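Local coordinates for protein peptidase, C14 family (Geobacter sulfurreducens PCA, PDB 3BIJ) that is of unknown function but may act as a cysteine-type endopeptidase of the caspase-like C14 family, at residues A[224-227]-A[228-231]; A[181-184]-A[185-188]; A[117-120]-A[121-124]; A[111-114]-A[115-118]. All coordinates share one frame; numbering follows the deposited sequence.

In the fold
All four contacts are local and lie within the caspase-like alpha-beta domain. Contact 1, on helix 222-231, is buried and lies across the chain's centre from contacts 2 and 4, with centres about 38 and 27 Å away. The others are partly buried: contact 2 has three exposed residues (E181, T185, Q188), contact 3 one among those that touch (K121), contact 4 none. Contacts 3 and 4 share helix 112-119: contact 4 starts it, and contact 3 leads out of it. Contact 2, on helix 180-189, touches contact 4 through I186 and I111. Contact 1 is mostly backbone bonding, contact 2 adds a methyl on an aromatic face, contact 3 a turn, and contact 4 a carbonyl under a ring.

Contact 1 of 4, residues A[224-227]-A[228-231]; sequences TGQL and LRVW
L228 N gives its hydrogen to T224 O at 2.9 Å. The bond is nearly straight, 170° at the hydrogen, and meets the carbonyl almost end-on. It is one of four successive i to i+4 bonds in the last turns of helix 222-231. R229 N reaches G225 O at 3.1 Å and is the most bent of the four, with 141° at the hydrogen. V230 N pairs with Q226 O at 3.1 Å. W231 N pairs with L227 O at 3.0 Å. Each carbonyl of 224-227 therefore receives an amide of 228-231, and each of these amides is satisfied.

Side chains lie against the same carbonyls. L228 CG rests 3.3 Å from T224 O. V230 sets its methyls on two different carbonyls. V230 CG1 is anti to the carbonyl carbon (chi1 -55°) and lies 3.4 Å from Q226 O. V230 CG2 lies 3.3 Å from L227 O.

Two polar side-chain ends find partners elsewhere: T224 OG1 is hydrogen-bonded to D133 OD2 at the end of strand 127-133, and R229 NH2 forms a salt bridge with D97 OD2 of the second subunit. The helix packs between two others: T224, L228 and W231 touch helix 29-42, while V230 meets F243 and I247 of helix 240-250.

Contact 2 of 4, residues A[181-184]-A[185-188]; sequences EFYD and TIQQ
E181 O is gripped twice by T185. T185 N comes to 3.0 Å from E181 O and T185 OG1 to 2.9 Å, from opposite faces of the carbonyl plane. OG1 stands beside its own backbone N (chi1 -65°), which turns the hydroxyl back onto the preceding turn of helix 180-189. The same i to i+4 pattern continues with Q187 N to Y183 O at 2.8 Å.

The apolar side is built on I186. CG1 stands beside the backbone N (chi1 -64°), which points the branch back toward F182, and the extended chi2 carries CD1 over one face of its ring. I186 CD1 lies 3.8 Å from the F182 ring centroid, a CH-pi contact, and is shifted toward the rim. The ring atom closest to I186 CD1 is F182 CE1 at 3.4 Å. I186 CD1 also comes 4.2 Å from Y183 CD1. F182 in turn sets its CD1 over the centre of the Y183 ring, 3.6 Å above that plane. With an alanine in place of F182, the I186 methyl would probably lose the face it rests on, and a gap would open beside Y183.

Y183 OH is hydrogen-bonded to E109 N, and D184 OD1 to Y176 OH. The chemistry is that of an amphipathic helix: Y183 and I186 are buried, while E181, T185 and Q188 are exposed.

Contact 3 of 4, residues A[117-120]-A[121-124]; sequences ALLG and KFAA
K121 N bonds to L118 O at 3.0 Å as the chain leaves helix 112-119 through a type I beta turn from L119 to F122. The hydrogen bond is fairly straight, 158° at the hydrogen, but the donor sits well above the carbonyl plane. This i to i+3 bond precedes the turn by one residue.

K121 puts CG beside its backbone N, anti to the carbonyl carbon (chi1 -71°). The rest of its chain is fully extended and runs back over the end of the helix. K121 CG passes 3.7 Å from A117 O. At the far end K121 NZ comes 4.1 Å from L118 CD1, and the two side chains cross at a slant.

F122 has a similar first torsion (chi1 -75°), which turns its ring back toward the L118 and L119 carbonyls. L119 CD2 approaches F122 CE1 at 4.2 Å. Beyond the turn the ring stacks with F77 and touches I64 and A67 of helix 57-70 and V128 of strand 127-133. It thus joins the end of helix 112-119 to the sheet before the next strand starts. The ring turns its edge to the backbone: F122 CD1 lies 3.3 Å from L119 O, which sits near the ring plane.

Contact 4 of 4, residues A[111-114]-A[115-118]; sequences IDDE and LYAL
Y116 lays one face of its ring over D112 O, which stands 3.0 Å from the ring plane and is offset toward the rim. The same oxygen accepts the hydrogen of Y116 N at 2.8 Å, so one residue meets it with both amide and ring. CG of Y116 is beside the backbone N (chi1 -70°), and this folds the ring back along the first turn of helix 112-119. There Y116 CE1 also touches D112 CB at 3.9 Å. D113 OD2 comes to 4.2 Å from Y116 CD1, at a slant to the ring. Replacing Y116 by an alanine is likely to leave D112 O without the ring over it, and V193 and L195 without the side chain they pack on.

E114 points the other way. Its extended chain turns back to the start of the helix, where E114 OE2 accepts from I111 N at 2.9 Å on the anti side of the carboxylate. Isoleucine at the N-cap has no side-chain acceptor to return the bond, so a full capping box is not formed. L118 CD1 lies 3.4 Å from E114 O, one turn on.

E114 OE1 forms a salt bridge with R57 NH2 of helix 57-70. L115 and L118 also pack on that helix, and L115 reaches W103 of strand 99-104. I111, at the end of strand 109-111, rests on Y183 and I186 of helix 180-189.

Contact 1 of 4, residues A[224-227]-A[228-231]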
loop_
_atom_site.group_PDB
_atom_site.type_symbol
_atom_site.label_atom_id
_atom_site.label_comp_id
_atom_site.label_asym_id
_atom_site.label_seq_id
_atom_site.Cartn_x
_atom_site.Cartn_y
_atom_site.Cartn_z
ATOM N N THR A 224 -3.244 25.161 -10.361
ATOM C CA THR A 224 -4.060 26.366 -10.333
ATOM C C THR A 224 -4.669 26.616 -8.948
ATOM O O THR A 224 -4.705 27.754 -8.457
ATOM C CB THR A 224 -5.196 26.297 -11.388
ATOM O OG1 THR A 224 -4.628 26.076 -12.686
ATOM C CG2 THR A 224 -5.987 27.590 -11.399
ATOM N N GLY A 225 -5.142 25.553 -8.316
ATOM C CA GLY A 225 -5.728 25.689 -6.995
ATOM C C GLY A 225 -4.752 26.304 -6.009
ATOM O O GLY A 225 -5.124 27.178 -5.229
ATOM N N GLN A 226 -3.501 25.854 -6.030
ATOM C CA GLN A 226 -2.518 26.406 -5.121
ATOM C C GLN A 226 -2.063 27.787 -5.565
ATOM O O GLN A 226 -1.648 28.611 -4.739
ATOM C CB GLN A 226 -1.324 25.476 -4.984
ATOM C CG GLN A 226 -1.703 24.188 -4.311
ATOM C CD GLN A 226 -2.344 24.412 -2.960
ATOM O OE1 GLN A 226 -3.311 23.744 -2.602
ATOM N NE2 GLN A 226 -1.804 25.349 -2.195
ATOM N N LEU A 227 -2.127 28.048 -6.867
ATOM C CA LEU A 227 -1.750 29.366 -7.357
ATOM C C LEU A 227 -2.757 30.341 -6.728
ATOM O O LEU A 227 -2.369 31.343 -6.137
ATOM C CB LEU A 227 -1.806 29.411 -8.898
ATOM C CG LEU A 227 -1.465 30.702 -9.664
ATOM C CD1 LEU A 227 -1.182 30.411 -11.157
ATOM C CD2 LEU A 227 -2.622 31.667 -9.528
ATOM N N LEU A 228 -4.046 30.029 -6.824
ATOM C CA LEU A 228 -5.065 30.894 -6.240
ATOM C C LEU A 228 -4.929 31.007 -4.725
ATOM O O LEU A 228 -5.212 32.054 -4.138
ATOM C CB LEU A 228 -6.462 30.377 -6.583
ATOM C CG LEU A 228 -6.748 30.327 -8.080
ATOM C CD1 LEU A 228 -8.067 29.608 -8.346
ATOM C CD2 LEU A 228 -6.764 31.720 -8.622
ATOM N N ARG A 229 -4.491 29.939 -4.076
ATOM C CA ARG A 229 -4.358 29.999 -2.625
ATOM C C ARG A 229 -3.236 30.934 -2.137
ATOM O O ARG A 229 -3.411 31.625 -1.136
ATOM C CB ARG A 229 -4.188 28.584 -2.052
ATOM C CG ARG A 229 -3.875 28.557 -0.559
ATOM C CD ARG A 229 -4.585 27.439 0.202
ATOM N NE ARG A 229 -5.927 27.830 0.604
ATOM C CZ ARG A 229 -6.554 27.352 1.677
ATOM N NH1 ARG A 229 -7.781 27.755 1.977
ATOM N NH2 ARG A 229 -5.948 26.474 2.461
ATOM N N VAL A 230 -2.095 30.968 -2.826
ATOM C CA VAL A 230 -1.013 31.853 -2.396
ATOM C C VAL A 230 -1.311 33.259 -2.880
ATOM O O VAL A 230 -0.948 34.231 -2.237
ATOM C CB VAL A 230 0.373 31.426 -2.951
ATOM C CG1 VAL A 230 0.662 29.981 -2.591
ATOM C CG2 VAL A 230 0.415 31.615 -4.452
ATOM N N TRP A 231 -1.968 33.375 -4.026
ATOM C CA TRP A 231 -2.296 34.696 -4.530
ATOM C C TRP A 231 -3.284 35.343 -3.561
ATOM O O TRP A 231 -3.346 36.564 -3.433
ATOM C CB TRP A 231 -2.902 34.584 -5.919
ATOM C CG TRP A 231 -3.420 35.867 -6.454
ATOM C CD1 TRP A 231 -4.719 36.149 -6.800
ATOM C CD2 TRP A 231 -2.657 37.024 -6.789
ATOM N NE1 TRP A 231 -4.805 37.398 -7.339
ATOM C CE2 TRP A 231 -3.555 37.964 -7.349
ATOM C CE3 TRP A 231 -1.299 37.363 -6.681
ATOM C CZ2 TRP A 231 -3.141 39.226 -7.802
ATOM C CZ3 TRP A 231 -0.889 38.623 -7.135
ATOM C CH2 TRP A 231 -1.813 39.534 -7.688
#

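Contact 2 of 4, residues A[181-184]-A[185-188]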
loop_
_atom_site.group_PDB
_atom_site.type_symbol
_atom_site.label_atom_id
_atom_site.label_comp_id
_atom_site.label_asym_id
_atom_site.label_seq_id
_atom_site.Cartn_x
_atom_site.Cartn_y
_atom_site.Cartn_z
ATOM N N GLU A 181 -2.862 12.673 -42.716
ATOM C CA GLU A 181 -2.576 13.802 -43.593
ATOM C C GLU A 181 -2.614 15.133 -42.846
ATOM O O GLU A 181 -1.763 15.997 -43.056
ATOM C CB GLU A 181 -3.569 13.818 -44.762
ATOM C CG GLU A 181 -3.221 14.788 -45.886
ATOM C CD GLU A 181 -4.270 14.797 -46.998
ATOM O OE1 GLU A 181 -5.409 15.270 -46.755
ATOM O OE2 GLU A 181 -3.958 14.321 -48.116
ATOM N N PHE A 182 -3.586 15.291 -41.957
ATOM C CA PHE A 182 -3.710 16.531 -41.207
ATOM C C PHE A 182 -2.447 16.893 -40.404
ATOM O O PHE A 182 -1.882 17.969 -40.582
ATOM C CB PHE A 182 -4.927 16.449 -40.284
ATOM C CG PHE A 182 -5.128 17.671 -39.439
ATOM C CD1 PHE A 182 -4.741 17.677 -38.104
ATOM C CD2 PHE A 182 -5.692 18.823 -39.979
ATOM C CE1 PHE A 182 -4.914 18.809 -37.315
ATOM C CE2 PHE A 182 -5.870 19.964 -39.197
ATOM C CZ PHE A 182 -5.479 19.955 -37.861
ATOM N N TYR A 183 -1.996 15.995 -39.535
ATOM C CA TYR A 183 -0.818 16.267 -38.725
ATOM C C TYR A 183 0.475 16.232 -39.517
ATOM O O TYR A 183 1.421 16.956 -39.211
ATOM C CB TYR A 183 -0.750 15.295 -37.542
ATOM C CG TYR A 183 -1.779 15.619 -36.492
ATOM C CD1 TYR A 183 -1.684 16.791 -35.753
ATOM C CD2 TYR A 183 -2.902 14.807 -36.302
ATOM C CE1 TYR A 183 -2.673 17.158 -34.858
ATOM C CE2 TYR A 183 -3.907 15.168 -35.402
ATOM C CZ TYR A 183 -3.780 16.352 -34.686
ATOM O OH TYR A 183 -4.763 16.746 -33.807
ATOM N N ASP A 184 0.530 15.398 -40.545
ATOM C CA ASP A 184 1.742 15.339 -41.341
ATOM C C ASP A 184 1.954 16.671 -42.040
ATOM O O ASP A 184 3.088 17.132 -42.179
ATOM C CB ASP A 184 1.676 14.203 -42.361
ATOM C CG ASP A 184 1.833 12.836 -41.716
ATOM O OD1 ASP A 184 2.740 12.693 -40.866
ATOM O OD2 ASP A 184 1.064 11.906 -42.056
ATOM N N THR A 185 0.869 17.296 -42.477
ATOM C CA THR A 185 0.979 18.586 -43.146
ATOM C C THR A 185 1.481 19.635 -42.167
ATOM O O THR A 185 2.390 20.398 -42.473
ATOM C CB THR A 185 -0.374 19.039 -43.702
ATOM O OG1 THR A 185 -0.782 18.137 -44.736
ATOM C CG2 THR A 185 -0.272 20.441 -44.271
ATOM N N ILE A 186 0.876 19.660 -40.986
ATOM C CA ILE A 186 1.255 20.599 -39.946
ATOM C C ILE A 186 2.724 20.425 -39.589
ATOM O O ILE A 186 3.473 21.396 -39.510
ATOM C CB ILE A 186 0.412 20.368 -38.681
ATOM C CG1 ILE A 186 -1.058 20.652 -38.986
ATOM C CG2 ILE A 186 0.917 21.241 -37.546
ATOM C CD1 ILE A 186 -1.989 20.402 -37.831
ATOM N N GLN A 187 3.122 19.174 -39.384
ATOM C CA GLN A 187 4.490 18.844 -39.002
ATOM C C GLN A 187 5.532 19.283 -40.036
ATOM O O GLN A 187 6.692 19.526 -39.685
ATOM C CB GLN A 187 4.607 17.331 -38.758
ATOM C CG GLN A 187 5.663 16.916 -37.723
ATOM C CD GLN A 187 5.270 17.289 -36.294
ATOM O OE1 GLN A 187 5.501 18.417 -35.828
ATOM N NE2 GLN A 187 4.658 16.341 -35.597
ATOM N N GLN A 188 5.117 19.393 -41.301
ATOM C CA GLN A 188 6.018 19.789 -42.392
ATOM C C GLN A 188 6.015 21.275 -42.730
ATOM O O GLN A 188 6.938 21.770 -43.381
ATOM C CB GLN A 188 5.696 18.996 -43.663
ATOM C CG GLN A 188 6.120 17.543 -43.602
ATOM C CD GLN A 188 7.631 17.383 -43.609
ATOM O OE1 GLN A 188 8.344 18.043 -42.843
ATOM N NE2 GLN A 188 8.132 16.499 -44.470
#

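Contact 3 of 4, residues A[117-120]-A[121-124]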
loop_
_atom_site.group_PDB
_atom_site.type_symbol
_atom_site.label_atom_id
_atom_site.label_comp_id
_atom_site.label_asym_id
_atom_site.label_seq_id
_atom_site.Cartn_x
_atom_site.Cartn_y
_atom_site.Cartn_z
ATOM N N ALA A 117 6.287 29.333 -32.093
ATOM C CA ALA A 117 6.433 30.290 -33.193
ATOM C C ALA A 117 5.533 31.500 -32.976
ATOM O O ALA A 117 5.932 32.644 -33.228
ATOM C CB ALA A 117 6.100 29.634 -34.527
ATOM N N LEU A 118 4.313 31.246 -32.513
ATOM C CA LEU A 118 3.366 32.321 -32.251
ATOM C C LEU A 118 3.941 33.270 -31.195
ATOM O O LEU A 118 3.856 34.497 -31.326
ATOM C CB LEU A 118 2.025 31.743 -31.782
ATOM C CG LEU A 118 0.876 31.661 -32.796
ATOM C CD1 LEU A 118 1.385 31.226 -34.147
ATOM C CD2 LEU A 118 -0.168 30.694 -32.289
ATOM N N LEU A 119 4.544 32.706 -30.153
ATOM C CA LEU A 119 5.130 33.534 -29.106
ATOM C C LEU A 119 6.295 34.358 -29.648
ATOM O O LEU A 119 6.628 35.411 -29.100
ATOM C CB LEU A 119 5.613 32.660 -27.947
ATOM C CG LEU A 119 4.519 31.890 -27.205
ATOM C CD1 LEU A 119 5.150 31.081 -26.093
ATOM C CD2 LEU A 119 3.487 32.839 -26.635
ATOM N N GLY A 120 6.906 33.872 -30.728
ATOM C CA GLY A 120 8.035 34.559 -31.326
ATOM C C GLY A 120 7.623 35.744 -32.174
ATOM O O GLY A 120 8.470 36.494 -32.659
ATOM N N LYS A 121 6.318 35.917 -32.355
ATOM C CA LYS A 121 5.809 37.026 -33.158
ATOM C C LYS A 121 5.564 38.294 -32.344
ATOM O O LYS A 121 5.119 39.309 -32.884
ATOM C CB LYS A 121 4.511 36.626 -33.864
ATOM C CG LYS A 121 4.698 35.637 -34.993
ATOM C CD LYS A 121 3.372 35.266 -35.609
ATOM C CE LYS A 121 3.563 34.208 -36.682
ATOM N NZ LYS A 121 2.261 33.730 -37.256
ATOM N N PHE A 122 5.853 38.237 -31.047
ATOM C CA PHE A 122 5.658 39.391 -30.176
ATOM C C PHE A 122 6.823 40.369 -30.254
ATOM O O PHE A 122 7.943 39.988 -30.588
ATOM C CB PHE A 122 5.457 38.950 -28.717
ATOM C CG PHE A 122 4.097 38.364 -28.433
ATOM C CD1 PHE A 122 3.810 37.042 -28.750
ATOM C CD2 PHE A 122 3.087 39.150 -27.881
ATOM C CE1 PHE A 122 2.541 36.514 -28.522
ATOM C CE2 PHE A 122 1.816 38.627 -27.651
ATOM C CZ PHE A 122 1.545 37.312 -27.974
ATOM N N ALA A 123 6.539 41.628 -29.929
ATOM C CA ALA A 123 7.524 42.710 -29.950
ATOM C C ALA A 123 8.758 42.383 -29.122
ATOM O O ALA A 123 8.839 41.322 -28.506
ATOM C CB ALA A 123 6.889 43.995 -29.439
ATOM N N ALA A 124 9.713 43.307 -29.096
ATOM C CA ALA A 124 10.946 43.091 -28.354
ATOM C C ALA A 124 10.840 43.369 -26.854
ATOM O O ALA A 124 11.257 42.549 -26.031
ATOM C CB ALA A 124 12.065 43.911 -28.961
#

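Contact 4 of 4, residues A[111-114]-A[115-118]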
loop_
_atom_site.group_PDB
_atom_site.type_symbol
_atom_site.label_atom_id
_atom_site.label_comp_id
_atom_site.label_asym_id
_atom_site.label_seq_id
_atom_site.Cartn_x
_atom_site.Cartn_y
_atom_site.Cartn_z
ATOM N N ILE A 111 0.694 21.745 -32.124
ATOM C CA ILE A 111 2.071 21.320 -31.881
ATOM C C ILE A 111 2.854 22.400 -31.155
ATOM O O ILE A 111 2.759 23.583 -31.491
ATOM C CB ILE A 111 2.818 20.978 -33.196
ATOM C CG1 ILE A 111 2.306 19.658 -33.768
ATOM C CG2 ILE A 111 4.304 20.813 -32.919
ATOM C CD1 ILE A 111 0.842 19.663 -34.148
ATOM N N ASP A 112 3.643 21.992 -30.166
ATOM C CA ASP A 112 4.432 22.946 -29.397
ATOM C C ASP A 112 5.167 23.959 -30.274
ATOM O O ASP A 112 5.348 25.117 -29.889
ATOM C CB ASP A 112 5.422 22.215 -28.478
ATOM C CG ASP A 112 6.356 21.285 -29.231
ATOM O OD1 ASP A 112 7.112 20.543 -28.562
ATOM O OD2 ASP A 112 6.340 21.289 -30.480
ATOM N N ASP A 113 5.590 23.533 -31.454
ATOM C CA ASP A 113 6.289 24.440 -32.349
ATOM C C ASP A 113 5.382 25.555 -32.845
ATOM O O ASP A 113 5.816 26.692 -32.983
ATOM C CB ASP A 113 6.878 23.665 -33.525
ATOM C CG ASP A 113 8.188 22.984 -33.167
ATOM O OD1 ASP A 113 8.437 21.849 -33.645
ATOM O OD2 ASP A 113 8.971 23.600 -32.407
ATOM N N GLU A 114 4.123 25.232 -33.115
ATOM C CA GLU A 114 3.186 26.247 -33.581
ATOM C C GLU A 114 3.007 27.323 -32.509
ATOM O O GLU A 114 2.927 28.507 -32.824
ATOM C CB GLU A 114 1.828 25.623 -33.899
ATOM C CG GLU A 114 1.887 24.403 -34.808
ATOM C CD GLU A 114 0.506 23.918 -35.221
ATOM O OE1 GLU A 114 -0.100 24.543 -36.118
ATOM O OE2 GLU A 114 0.023 22.918 -34.636
ATOM N N LEU A 115 2.937 26.907 -31.245
ATOM C CA LEU A 115 2.775 27.838 -30.130
ATOM C C LEU A 115 4.052 28.644 -29.944
ATOM O O LEU A 115 4.018 29.866 -29.805
ATOM C CB LEU A 115 2.471 27.072 -28.842
ATOM C CG LEU A 115 2.413 27.906 -27.566
ATOM C CD1 LEU A 115 1.296 28.929 -27.662
ATOM C CD2 LEU A 115 2.219 26.989 -26.371
ATOM N N TYR A 116 5.181 27.947 -29.933
ATOM C CA TYR A 116 6.461 28.608 -29.775
ATOM C C TYR A 116 6.636 29.664 -30.853
ATOM O O TYR A 116 7.068 30.777 -30.561
ATOM C CB TYR A 116 7.599 27.586 -29.839
ATOM C CG TYR A 116 7.663 26.671 -28.639
ATOM C CD1 TYR A 116 8.382 25.472 -28.683
ATOM C CD2 TYR A 116 6.990 26.996 -27.458
ATOM C CE1 TYR A 116 8.424 24.614 -27.581
ATOM C CE2 TYR A 116 7.024 26.157 -26.358
ATOM C CZ TYR A 116 7.739 24.964 -26.422
ATOM O OH TYR A 116 7.748 24.125 -25.327
ATOM N N ALA A 117 6.287 29.333 -32.093
ATOM C CA ALA A 117 6.433 30.290 -33.193
ATOM C C ALA A 117 5.533 31.500 -32.976
ATOM O O ALA A 117 5.932 32.644 -33.228
ATOM C CB ALA A 117 6.100 29.634 -34.527
ATOM N N LEU A 118 4.313 31.246 -32.513
ATOM C CA LEU A 118 3.366 32.321 -32.251
ATOM C C LEU A 118 3.941 33.270 -31.195
ATOM O O LEU A 118 3.856 34.497 -31.326
ATOM C CB LEU A 118 2.025 31.743 -31.782
ATOM C CG LEU A 118 0.876 31.661 -32.796
ATOM C CD1 LEU A 118 1.385 31.226 -34.147
ATOM C CD2 LEU A 118 -0.168 30.694 -32.289
#